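Xylan esterase 1 (Thermoanaerobacterium sp. 'JW/SL YS485', PDB 3FCY) probably hydrolyses carboxylic esters, removing acetyl groups from xylan and related acetylated substrates, as a carbohydrate esterase of family CE7. Local coordinates at residues 58-63 with 88-93; 182-187 with 211-216; 97-102 with 192-197. All blocks are in the same frame, centred on the assembly; numbering follows the deposited sequence.

Helix 176-192 links the three contacts: its side chains pack on contact 1, it carries segment 182-187 of contact 2, and the loop after it supplies 192-197 in contact 3. Contact 1 closes along the chain before the others open, whereas contacts 2 and 3 alternate their segments. Their centres lie about 14 Å (1 and 2), 17 Å (2 and 3) and 20 Å (1 and 3) apart. Contacts 1 and 2 touch, T88 O probably accepting a hydrogen bond from Q186 NE2. Segment 88-93 connects strand 80-88 to strand 94-102, whose far part enters contact 3; these two contacts join the antiparallel end of the sheet to helix 50-62 and to the loop after helix 176-192. Contact 2 alone lies close to the predicted nucleophile.

Contact 1: residues 58-63 with 88-93; sequences LDEMRS and TGVRGA
V90, just past the end of strand 80-88, points its side chain at helix 50-62. Its CG1 lies 3.5 Å from E60 CG and 3.6 Å from M61 CA, so one methyl group sits against both a side chain and the helix backbone. CG1 stands anti to the carbonyl carbon (chi1 -66°), which directs it at the helix. M61 adds its CB to this patch, while the rest of its bent chain leads away toward Q186 of helix 176-192. H179 and L182 of the same helix also touch V90.

V90 and R91 belong to the hairpin connection between strands 80-88 and 94-102, neighbouring antiparallel strands of the large mixed sheet of this alpha/beta hydrolase; the connection as a whole is spanned by a backbone hydrogen bond from G89 N to A93 O, 2.7 Å. R91 follows with a positive phi and swings its side chain round to E60. There it grips the carboxylate side-on: NE donates to OE2 of E60 at 2.7 Å, nearly straight, and NH2 donates to the syn lone pair of E60 OE1 at a longer 3.3 Å. The carboxylate and guanidinium planes are 27° apart, nearly coplanar, close to the flat pairing of a bidentate salt bridge. E60 reaches this point with CG anti to its backbone N and the chain extended, crossing R91 at roughly a right angle. A water donates to E60 OE2 and accepts from R91 N, each 2.7 Å away. Outside the two segments, R178 forms a second salt bridge with E60 OE1, and R91 NH1 bonds to N174.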
ATOM      1  N   LEU A  58     -36.826  -3.481 -26.331  1.00 28.67           N
ATOM      2  CA  LEU A  58     -36.596  -3.114 -27.722  1.00 30.41           C
ATOM      3  C   LEU A  58     -37.821  -2.409 -28.299  1.00 31.32           C
ATOM      4  O   LEU A  58     -37.690  -1.466 -29.082  1.00 33.06           O
ATOM      5  CB  LEU A  58     -36.245  -4.356 -28.552  1.00 29.17           C
ATOM      6  CG  LEU A  58     -34.826  -4.888 -28.323  1.00 30.12           C
ATOM      7  CD1 LEU A  58     -34.602  -6.151 -29.137  1.00 29.07           C
ATOM      8  CD2 LEU A  58     -33.814  -3.815 -28.710  1.00 27.57           C
ATOM      9  N   ASP A  59     -39.008  -2.862 -27.907  1.00 33.16           N
ATOM     10  CA  ASP A  59     -40.245  -2.238 -28.371  1.00 32.97           C
ATOM     11  C   ASP A  59     -40.275  -0.783 -27.916  1.00 31.58           C
ATOM     12  O   ASP A  59     -40.580   0.113 -28.701  1.00 30.26           O
ATOM     13  CB  ASP A  59     -41.466  -2.972 -27.807  1.00 37.53           C
ATOM     14  CG  ASP A  59     -41.794  -4.233 -28.576  1.00 41.48           C
ATOM     15  OD1 ASP A  59     -42.638  -5.023 -28.097  1.00 44.70           O
ATOM     16  OD2 ASP A  59     -41.214  -4.432 -29.665  1.00 45.50           O
ATOM     17  N   GLU A  60     -39.959  -0.546 -26.645  1.00 30.15           N
ATOM     18  CA  GLU A  60     -39.948   0.818 -26.127  1.00 29.64           C
ATOM     19  C   GLU A  60     -38.918   1.671 -26.875  1.00 28.86           C
ATOM     20  O   GLU A  60     -39.181   2.820 -27.224  1.00 28.74           O
ATOM     21  CB  GLU A  60     -39.650   0.829 -24.613  1.00 30.33           C
ATOM     22  CG  GLU A  60     -39.170   2.197 -24.098  1.00 32.11           C
ATOM     23  CD  GLU A  60     -39.163   2.331 -22.579  1.00 31.34           C
ATOM     24  OE1 GLU A  60     -38.899   1.336 -21.874  1.00 32.07           O
ATOM     25  OE2 GLU A  60     -39.406   3.457 -22.089  1.00 35.17           O
ATOM     26  N   MET A  61     -37.743   1.104 -27.123  1.00 28.58           N
ATOM     27  CA  MET A  61     -36.692   1.829 -27.826  1.00 28.46           C
ATOM     28  C   MET A  61     -37.139   2.180 -29.240  1.00 28.62           C
ATOM     29  O   MET A  61     -36.980   3.317 -29.692  1.00 28.25           O
ATOM     30  CB  MET A  61     -35.414   0.979 -27.867  1.00 27.42           C
ATOM     31  CG  MET A  61     -34.219   1.624 -28.558  1.00 27.14           C
ATOM     32  SD  MET A  61     -34.244   1.486 -30.364  1.00 31.10           S
ATOM     33  CE  MET A  61     -33.767  -0.232 -30.571  1.00 28.31           C
ATOM     34  N   ARG A  62     -37.718   1.203 -29.929  1.00 29.71           N
ATOM     35  CA  ARG A  62     -38.169   1.408 -31.299  1.00 33.31           C
ATOM     36  C   ARG A  62     -39.322   2.393 -31.455  1.00 33.42           C
ATOM     37  O   ARG A  62     -39.581   2.878 -32.553  1.00 34.98           O
ATOM     38  CB  ARG A  62     -38.516   0.057 -31.927  1.00 34.04           C
ATOM     39  CG  ARG A  62     -37.268  -0.758 -32.241  1.00 37.65           C
ATOM     40  CD  ARG A  62     -37.552  -2.237 -32.418  1.00 40.24           C
ATOM     41  NE  ARG A  62     -36.314  -2.976 -32.662  1.00 42.89           N
ATOM     42  CZ  ARG A  62     -36.200  -4.298 -32.589  1.00 43.58           C
ATOM     43  NH1 ARG A  62     -37.254  -5.040 -32.271  1.00 42.08           N
ATOM     44  NH2 ARG A  62     -35.034  -4.880 -32.842  1.00 43.98           N
ATOM     45  N   SER A  63     -40.006   2.707 -30.361  1.00 33.78           N
ATOM     46  CA  SER A  63     -41.112   3.654 -30.427  1.00 33.56           C
ATOM     47  C   SER A  63     -40.628   5.086 -30.184  1.00 33.62           C
ATOM     48  O   SER A  63     -41.397   6.040 -30.301  1.00 33.68           O
ATOM     49  CB  SER A  63     -42.175   3.297 -29.389  1.00 35.29           C
ATOM     50  OG  SER A  63     -41.664   3.444 -28.074  1.00 39.85           O
ATOM     51  N   THR A  88     -32.451  11.266 -28.977  1.00 25.78           N
ATOM     52  CA  THR A  88     -33.224  10.976 -27.782  1.00 25.16           C
ATOM     53  C   THR A  88     -33.404   9.472 -27.616  1.00 25.39           C
ATOM     54  O   THR A  88     -33.841   8.787 -28.539  1.00 25.10           O
ATOM     55  CB  THR A  88     -34.606  11.664 -27.842  1.00 25.92           C
ATOM     56  OG1 THR A  88     -34.421  13.084 -27.945  1.00 25.29           O
ATOM     57  CG2 THR A  88     -35.418  11.351 -26.598  1.00 24.44           C
ATOM     58  N   GLY A  89     -33.044   8.968 -26.439  1.00 24.63           N
ATOM     59  CA  GLY A  89     -33.181   7.549 -26.160  1.00 23.85           C
ATOM     60  C   GLY A  89     -34.422   7.312 -25.321  1.00 24.96           C
ATOM     61  O   GLY A  89     -35.253   8.209 -25.183  1.00 21.67           O
ATOM     62  N   VAL A  90     -34.558   6.118 -24.756  1.00 25.02           N
ATOM     63  CA  VAL A  90     -35.725   5.818 -23.939  1.00 26.29           C
ATOM     64  C   VAL A  90     -35.771   6.745 -22.728  1.00 27.51           C
ATOM     65  O   VAL A  90     -34.739   7.227 -22.262  1.00 27.10           O
ATOM     66  CB  VAL A  90     -35.728   4.339 -23.460  1.00 26.80           C
ATOM     67  CG1 VAL A  90     -35.882   3.404 -24.660  1.00 26.61           C
ATOM     68  CG2 VAL A  90     -34.445   4.022 -22.693  1.00 25.12           C
ATOM     69  N   ARG A  91     -36.982   6.999 -22.245  1.00 27.32           N
ATOM     70  CA  ARG A  91     -37.227   7.856 -21.090  1.00 28.25           C
ATOM     71  C   ARG A  91     -36.873   9.321 -21.347  1.00 28.76           C
ATOM     72  O   ARG A  91     -36.683  10.098 -20.409  1.00 28.66           O
ATOM     73  CB  ARG A  91     -36.471   7.327 -19.857  1.00 26.76           C
ATOM     74  CG  ARG A  91     -36.736   5.848 -19.544  1.00 27.31           C
ATOM     75  CD  ARG A  91     -38.230   5.527 -19.550  1.00 27.70           C
ATOM     76  NE  ARG A  91     -38.506   4.088 -19.585  1.00 27.81           N
ATOM     77  CZ  ARG A  91     -38.389   3.263 -18.545  1.00 29.85           C
ATOM     78  NH1 ARG A  91     -37.995   3.722 -17.362  1.00 28.76           N
ATOM     79  NH2 ARG A  91     -38.673   1.973 -18.686  1.00 28.96           N
ATOM     80  N   GLY A  92     -36.783   9.687 -22.624  1.00 27.60           N
ATOM     81  CA  GLY A  92     -36.489  11.060 -23.000  1.00 26.66           C
ATOM     82  C   GLY A  92     -35.069  11.564 -22.815  1.00 27.44           C
ATOM     83  O   GLY A  92     -34.822  12.763 -22.934  1.00 28.08           O
ATOM     84  N   ALA A  93     -34.130  10.667 -22.535  1.00 28.24           N
ATOM     85  CA  ALA A  93     -32.739  11.074 -22.333  1.00 27.42           C
ATOM     86  C   ALA A  93     -32.049  11.485 -23.635  1.00 27.64           C
ATOM     87  O   ALA A  93     -32.114  10.777 -24.636  1.00 27.69           O
ATOM     88  CB  ALA A  93     -31.959   9.947 -21.665  1.00 27.71           C
TER
HETATM   89  O   HOH W   1     -39.113   5.797 -23.491  1.00 23.70           O

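Contact 2: residues 182-187 with 211-216; sequences LDTAQL and GGLSLA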
ATOM      1  N   LEU A 182     -29.992  -0.214 -24.428  1.00 23.19           N
ATOM      2  CA  LEU A 182     -30.912   0.204 -25.482  1.00 24.53           C
ATOM      3  C   LEU A 182     -30.332   1.362 -26.289  1.00 24.99           C
ATOM      4  O   LEU A 182     -30.532   1.431 -27.505  1.00 25.82           O
ATOM      5  CB  LEU A 182     -32.274   0.598 -24.896  1.00 22.91           C
ATOM      6  CG  LEU A 182     -33.130  -0.565 -24.379  1.00 25.31           C
ATOM      7  CD1 LEU A 182     -34.432  -0.027 -23.774  1.00 23.91           C
ATOM      8  CD2 LEU A 182     -33.421  -1.535 -25.526  1.00 23.08           C
ATOM      9  N   ASP A 183     -29.616   2.268 -25.624  1.00 23.07           N
ATOM     10  CA  ASP A 183     -29.010   3.391 -26.338  1.00 23.64           C
ATOM     11  C   ASP A 183     -28.034   2.864 -27.395  1.00 22.63           C
ATOM     12  O   ASP A 183     -27.992   3.374 -28.513  1.00 21.52           O
ATOM     13  CB  ASP A 183     -28.233   4.324 -25.395  1.00 23.22           C
ATOM     14  CG  ASP A 183     -29.127   5.071 -24.413  1.00 27.68           C
ATOM     15  OD1 ASP A 183     -30.312   5.324 -24.725  1.00 27.77           O
ATOM     16  OD2 ASP A 183     -28.621   5.430 -23.329  1.00 25.57           O
ATOM     17  N   THR A 184     -27.242   1.851 -27.045  1.00 22.93           N
ATOM     18  CA  THR A 184     -26.279   1.317 -28.009  1.00 23.57           C
ATOM     19  C   THR A 184     -27.005   0.711 -29.213  1.00 23.50           C
ATOM     20  O   THR A 184     -26.593   0.913 -30.351  1.00 22.89           O
ATOM     21  CB  THR A 184     -25.329   0.236 -27.387  1.00 21.68           C
ATOM     22  OG1 THR A 184     -26.043  -0.988 -27.173  1.00 22.14           O
ATOM     23  CG2 THR A 184     -24.753   0.724 -26.064  1.00 19.00           C
ATOM     24  N   ALA A 185     -28.088  -0.013 -28.954  1.00 25.14           N
ATOM     25  CA  ALA A 185     -28.866  -0.644 -30.020  1.00 28.03           C
ATOM     26  C   ALA A 185     -29.492   0.414 -30.920  1.00 28.17           C
ATOM     27  O   ALA A 185     -29.468   0.299 -32.145  1.00 28.93           O
ATOM     28  CB  ALA A 185     -29.956  -1.532 -29.422  1.00 27.81           C
ATOM     29  N   GLN A 186     -30.050   1.446 -30.296  1.00 27.69           N
ATOM     30  CA  GLN A 186     -30.683   2.535 -31.021  1.00 26.51           C
ATOM     31  C   GLN A 186     -29.651   3.270 -31.862  1.00 25.41           C
ATOM     32  O   GLN A 186     -29.908   3.611 -33.015  1.00 24.57           O
ATOM     33  CB  GLN A 186     -31.350   3.505 -30.039  1.00 27.19           C
ATOM     34  CG  GLN A 186     -32.045   4.697 -30.694  1.00 27.66           C
ATOM     35  CD  GLN A 186     -32.809   5.552 -29.690  1.00 29.86           C
ATOM     36  OE1 GLN A 186     -32.620   5.427 -28.478  1.00 27.24           O
ATOM     37  NE2 GLN A 186     -33.667   6.433 -30.194  1.00 29.46           N
ATOM     38  N   LEU A 187     -28.479   3.510 -31.281  1.00 24.33           N
ATOM     39  CA  LEU A 187     -27.417   4.205 -31.993  1.00 23.65           C
ATOM     40  C   LEU A 187     -26.940   3.386 -33.189  1.00 22.56           C
ATOM     41  O   LEU A 187     -26.618   3.944 -34.235  1.00 23.84           O
ATOM     42  CB  LEU A 187     -26.237   4.496 -31.055  1.00 23.10           C
ATOM     43  CG  LEU A 187     -25.032   5.199 -31.697  1.00 25.05           C
ATOM     44  CD1 LEU A 187     -25.471   6.523 -32.310  1.00 26.35           C
ATOM     45  CD2 LEU A 187     -23.947   5.435 -30.652  1.00 23.84           C
ATOM     46  N   GLY A 211     -16.446  -2.945 -23.690  1.00 23.75           N
ATOM     47  CA  GLY A 211     -16.440  -4.283 -24.256  1.00 22.74           C
ATOM     48  C   GLY A 211     -17.753  -4.972 -23.932  1.00 23.48           C
ATOM     49  O   GLY A 211     -18.251  -5.786 -24.713  1.00 22.56           O
ATOM     50  N   GLY A 212     -18.311  -4.646 -22.769  1.00 20.30           N
ATOM     51  CA  GLY A 212     -19.575  -5.230 -22.368  1.00 21.14           C
ATOM     52  C   GLY A 212     -20.691  -4.627 -23.202  1.00 21.45           C
ATOM     53  O   GLY A 212     -21.619  -5.320 -23.620  1.00 21.61           O
ATOM     54  N   LEU A 213     -20.589  -3.325 -23.443  1.00 20.67           N
ATOM     55  CA  LEU A 213     -21.564  -2.604 -24.245  1.00 21.24           C
ATOM     56  C   LEU A 213     -21.505  -3.045 -25.706  1.00 22.70           C
ATOM     57  O   LEU A 213     -22.518  -3.016 -26.407  1.00 23.24           O
ATOM     58  CB  LEU A 213     -21.316  -1.095 -24.157  1.00 20.94           C
ATOM     59  CG  LEU A 213     -21.593  -0.451 -22.795  1.00 22.79           C
ATOM     60  CD1 LEU A 213     -21.276   1.038 -22.857  1.00 23.89           C
ATOM     61  CD2 LEU A 213     -23.054  -0.672 -22.413  1.00 22.71           C
ATOM     62  N   SER A 214     -20.316  -3.428 -26.170  1.00 21.98           N
ATOM     63  CA  SER A 214     -20.158  -3.890 -27.551  1.00 22.87           C
ATOM     64  C   SER A 214     -20.941  -5.183 -27.739  1.00 21.99           C
ATOM     65  O   SER A 214     -21.612  -5.373 -28.754  1.00 23.21           O
ATOM     66  CB  SER A 214     -18.680  -4.138 -27.879  1.00 21.15           C
ATOM     67  OG  SER A 214     -17.987  -2.915 -28.029  1.00 22.59           O
ATOM     68  N   LEU A 215     -20.852  -6.071 -26.754  1.00 22.34           N
ATOM     69  CA  LEU A 215     -21.566  -7.341 -26.806  1.00 23.54           C
ATOM     70  C   LEU A 215     -23.069  -7.085 -26.742  1.00 23.98           C
ATOM     71  O   LEU A 215     -23.837  -7.660 -27.516  1.00 24.23           O
ATOM     72  CB  LEU A 215     -21.143  -8.240 -25.639  1.00 22.91           C
ATOM     73  CG  LEU A 215     -19.681  -8.695 -25.601  1.00 26.33           C
ATOM     74  CD1 LEU A 215     -19.396  -9.374 -24.272  1.00 23.37           C
ATOM     75  CD2 LEU A 215     -19.392  -9.642 -26.764  1.00 25.13           C
ATOM     76  N   ALA A 216     -23.484  -6.220 -25.820  1.00 23.64           N
ATOM     77  CA  ALA A 216     -24.899  -5.892 -25.663  1.00 25.28           C
ATOM     78  C   ALA A 216     -25.459  -5.297 -26.949  1.00 24.36           C
ATOM     79  O   ALA A 216     -26.541  -5.672 -27.405  1.00 25.38           O
ATOM     80  CB  ALA A 216     -25.092  -4.908 -24.505  1.00 23.58           C
TER
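T184 points at the facing helix, whereas L213 leaves its own helix to one side, and its CD2 comes to meet T184 CG2. These two methyl groups are 4.3 Å apart. T184 OG1 comes no closer than 4.1 Å to L213 O, and 4.4 Å separates it from A216 C. With chi1 at 73°, OG1 lies between the backbone N and the carbonyl carbon, and its hydrogen bond is to F181 O within helix 176-192. CG2 lies beside the backbone N, facing L213. The helices come closest at T184 and L213, CA to CA 7.2 Å. Both belong to the layer on one face of the alpha/beta hydrolase sheet: T184 and L213 each also touch F114 of strand 108-114, and M140 of strand 136-140 lies against T184. Helix 209-220 begins at what is probably the nucleophile elbow, and the side chain of L213 is about 9 Å from that of the predicted nucleophile S208. With the threonine hydroxyl already engaged in its own helix, the contact rests on van der Waals packing in a buried setting, with no polar bond between the two segments.

Contact 3: residues 97-102 with 192-197; sequences AKYIKP and MNMPEV
The terminal methyl of M194 sits over a face of the Y99 ring, CE lying 3.5 Å from the ring centroid and only 17° off the normal. SD stands 4.2 Å from the same centroid, more oblique, making this both a Met-aromatic and a CH-pi contact. M194 reaches the ring on an extended chain, with L85 of strand 80-88 beside it. At the ring edge, Y99 OH donates to E196 OE2 at 2.6 Å, meeting it on the syn side, 23° out of the carboxylate plane. The loop 192-197 thus takes the phenol both over a face and at its edge. Y99 lies on strand 94-102, paired between strands 80-88 and 136-140 in the mixed sheet of the alpha/beta hydrolase fold, while the loop leads from helix 176-192 through a type I turn, M194 to V197, into strand 197-198. E196 CG lies between the backbone N and the carbonyl carbon, and a bend at chi2 (-79°) turns the carboxylate to the tyrosine hydroxyl. The extended K101 chain lies against it, CE 3.6 Å from E196 CD, but NZ stays 4.0 Å from E196 OE1, beyond a salt bridge. T136 OG1 gives E196 OE2 a second hydrogen bond.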
ATOM      1  N   ALA A  97     -22.851  11.479 -28.868  1.00 25.82           N
ATOM      2  CA  ALA A  97     -21.815  10.651 -29.465  1.00 26.02           C
ATOM      3  C   ALA A  97     -21.018  11.484 -30.453  1.00 26.48           C
ATOM      4  O   ALA A  97     -21.573  12.347 -31.141  1.00 25.89           O
ATOM      5  CB  ALA A  97     -22.436   9.453 -30.190  1.00 25.15           C
ATOM      6  N   LYS A  98     -19.711  11.248 -30.498  1.00 24.75           N
ATOM      7  CA  LYS A  98     -18.862  11.935 -31.455  1.00 25.80           C
ATOM      8  C   LYS A  98     -19.184  11.243 -32.771  1.00 24.20           C
ATOM      9  O   LYS A  98     -19.485  10.052 -32.781  1.00 24.79           O
ATOM     10  CB  LYS A  98     -17.376  11.745 -31.116  1.00 24.77           C
ATOM     11  CG  LYS A  98     -16.859  12.639 -29.994  1.00 26.45           C
ATOM     12  CD  LYS A  98     -15.366  12.403 -29.758  1.00 27.98           C
ATOM     13  CE  LYS A  98     -14.763  13.485 -28.872  1.00 28.52           C
ATOM     14  NZ  LYS A  98     -15.444  13.575 -27.551  1.00 29.46           N
ATOM     15  N   TYR A  99     -19.126  11.982 -33.871  1.00 25.15           N
ATOM     16  CA  TYR A  99     -19.427  11.425 -35.188  1.00 25.37           C
ATOM     17  C   TYR A  99     -18.471  12.015 -36.215  1.00 25.80           C
ATOM     18  O   TYR A  99     -18.496  13.217 -36.487  1.00 25.65           O
ATOM     19  CB  TYR A  99     -20.891  11.733 -35.544  1.00 27.28           C
ATOM     20  CG  TYR A  99     -21.315  11.480 -36.981  1.00 30.61           C
ATOM     21  CD1 TYR A  99     -20.879  10.356 -37.685  1.00 33.13           C
ATOM     22  CD2 TYR A  99     -22.210  12.345 -37.615  1.00 32.30           C
ATOM     23  CE1 TYR A  99     -21.330  10.098 -38.991  1.00 33.90           C
ATOM     24  CE2 TYR A  99     -22.667  12.097 -38.909  1.00 34.82           C
ATOM     25  CZ  TYR A  99     -22.225  10.973 -39.590  1.00 36.01           C
ATOM     26  OH  TYR A  99     -22.699  10.730 -40.861  1.00 39.07           O
ATOM     27  N   ILE A 100     -17.609  11.160 -36.761  1.00 24.42           N
ATOM     28  CA  ILE A 100     -16.627  11.580 -37.753  1.00 24.80           C
ATOM     29  C   ILE A 100     -16.930  10.894 -39.080  1.00 25.85           C
ATOM     30  O   ILE A 100     -16.985   9.666 -39.168  1.00 23.72           O
ATOM     31  CB  ILE A 100     -15.196  11.218 -37.315  1.00 24.25           C
ATOM     32  CG1 ILE A 100     -14.956  11.693 -35.877  1.00 25.31           C
ATOM     33  CG2 ILE A 100     -14.193  11.872 -38.255  1.00 23.28           C
ATOM     34  CD1 ILE A 100     -13.632  11.233 -35.286  1.00 27.10           C
ATOM     35  N   LYS A 101     -17.120  11.707 -40.110  1.00 26.41           N
ATOM     36  CA  LYS A 101     -17.450  11.214 -41.437  1.00 28.56           C
ATOM     37  C   LYS A 101     -16.347  11.581 -42.423  1.00 28.40           C
ATOM     38  O   LYS A 101     -16.022  12.757 -42.594  1.00 28.73           O
ATOM     39  CB  LYS A 101     -18.779  11.832 -41.881  1.00 30.74           C
ATOM     40  CG  LYS A 101     -19.272  11.402 -43.240  1.00 34.97           C
ATOM     41  CD  LYS A 101     -20.522  12.184 -43.614  1.00 38.22           C
ATOM     42  CE  LYS A 101     -20.999  11.829 -45.014  1.00 40.19           C
ATOM     43  NZ  LYS A 101     -22.192  12.635 -45.399  1.00 41.77           N
ATOM     44  N   PRO A 102     -15.752  10.574 -43.080  1.00 27.80           N
ATOM     45  CA  PRO A 102     -14.685  10.852 -44.045  1.00 29.90           C
ATOM     46  C   PRO A 102     -15.233  11.566 -45.279  1.00 31.60           C
ATOM     47  O   PRO A 102     -16.369  11.323 -45.694  1.00 31.58           O
ATOM     48  CB  PRO A 102     -14.148   9.459 -44.371  1.00 29.58           C
ATOM     49  CG  PRO A 102     -15.374   8.601 -44.270  1.00 27.95           C
ATOM     50  CD  PRO A 102     -16.047   9.130 -43.018  1.00 26.62           C
ATOM     51  N   MET A 192     -26.665   2.844 -39.004  1.00 26.57           N
ATOM     52  CA  MET A 192     -26.991   2.054 -40.187  1.00 28.34           C
ATOM     53  C   MET A 192     -27.886   2.824 -41.168  1.00 29.65           C
ATOM     54  O   MET A 192     -27.990   2.454 -42.341  1.00 29.31           O
ATOM     55  CB  MET A 192     -27.660   0.735 -39.769  1.00 26.28           C
ATOM     56  CG  MET A 192     -26.727  -0.222 -39.026  1.00 26.55           C
ATOM     57  SD  MET A 192     -27.538  -1.711 -38.367  1.00 27.37           S
ATOM     58  CE  MET A 192     -26.126  -2.671 -37.815  1.00 28.22           C
ATOM     59  N   ASN A 193     -28.525   3.892 -40.694  1.00 30.19           N
ATOM     60  CA  ASN A 193     -29.387   4.703 -41.555  1.00 31.84           C
ATOM     61  C   ASN A 193     -28.673   5.927 -42.115  1.00 31.38           C
ATOM     62  O   ASN A 193     -29.271   6.703 -42.856  1.00 32.28           O
ATOM     63  CB  ASN A 193     -30.647   5.169 -40.810  1.00 33.50           C
ATOM     64  CG  ASN A 193     -31.746   4.124 -40.808  1.00 37.33           C
ATOM     65  OD1 ASN A 193     -31.962   3.435 -41.806  1.00 40.97           O
ATOM     66  ND2 ASN A 193     -32.460   4.012 -39.692  1.00 38.91           N
ATOM     67  N   MET A 194     -27.406   6.112 -41.759  1.00 29.27           N
ATOM     68  CA  MET A 194     -26.662   7.258 -42.268  1.00 30.08           C
ATOM     69  C   MET A 194     -26.450   7.043 -43.766  1.00 29.95           C
ATOM     70  O   MET A 194     -26.212   5.922 -44.216  1.00 28.80           O
ATOM     71  CB  MET A 194     -25.312   7.396 -41.554  1.00 31.71           C
ATOM     72  CG  MET A 194     -25.417   7.611 -40.046  1.00 34.04           C
ATOM     73  SD  MET A 194     -23.801   7.719 -39.221  1.00 37.02           S
ATOM     74  CE  MET A 194     -24.210   8.747 -37.789  1.00 35.78           C
ATOM     75  N   PRO A 195     -26.540   8.117 -44.558  1.00 29.81           N
ATOM     76  CA  PRO A 195     -26.359   8.012 -46.007  1.00 30.67           C
ATOM     77  C   PRO A 195     -25.023   7.435 -46.493  1.00 30.54           C
ATOM     78  O   PRO A 195     -24.999   6.716 -47.492  1.00 30.59           O
ATOM     79  CB  PRO A 195     -26.596   9.444 -46.489  1.00 31.45           C
ATOM     80  CG  PRO A 195     -26.176  10.274 -45.307  1.00 33.00           C
ATOM     81  CD  PRO A 195     -26.776   9.514 -44.157  1.00 30.41           C
ATOM     82  N   GLU A 196     -23.926   7.735 -45.797  1.00 28.09           N
ATOM     83  CA  GLU A 196     -22.606   7.239 -46.203  1.00 26.47           C
ATOM     84  C   GLU A 196     -22.268   5.866 -45.621  1.00 25.29           C
ATOM     85  O   GLU A 196     -21.204   5.308 -45.900  1.00 23.86           O
ATOM     86  CB  GLU A 196     -21.504   8.230 -45.800  1.00 25.62           C
ATOM     87  CG  GLU A 196     -21.007   8.100 -44.349  1.00 25.30           C
ATOM     88  CD  GLU A 196     -21.937   8.734 -43.325  1.00 26.44           C
ATOM     89  OE1 GLU A 196     -23.068   9.115 -43.696  1.00 23.36           O
ATOM     90  OE2 GLU A 196     -21.536   8.842 -42.141  1.00 22.67           O
ATOM     91  N   VAL A 197     -23.179   5.314 -44.832  1.00 23.57           N
ATOM     92  CA  VAL A 197     -22.936   4.025 -44.198  1.00 24.22           C
ATOM     93  C   VAL A 197     -23.661   2.829 -44.817  1.00 26.12           C
ATOM     94  O   VAL A 197     -24.881   2.858 -45.006  1.00 24.48           O
ATOM     95  CB  VAL A 197     -23.319   4.076 -42.698  1.00 23.39           C
ATOM     96  CG1 VAL A 197     -23.140   2.707 -42.072  1.00 23.39           C
ATOM     97  CG2 VAL A 197     -22.467   5.116 -41.972  1.00 21.59           C
TER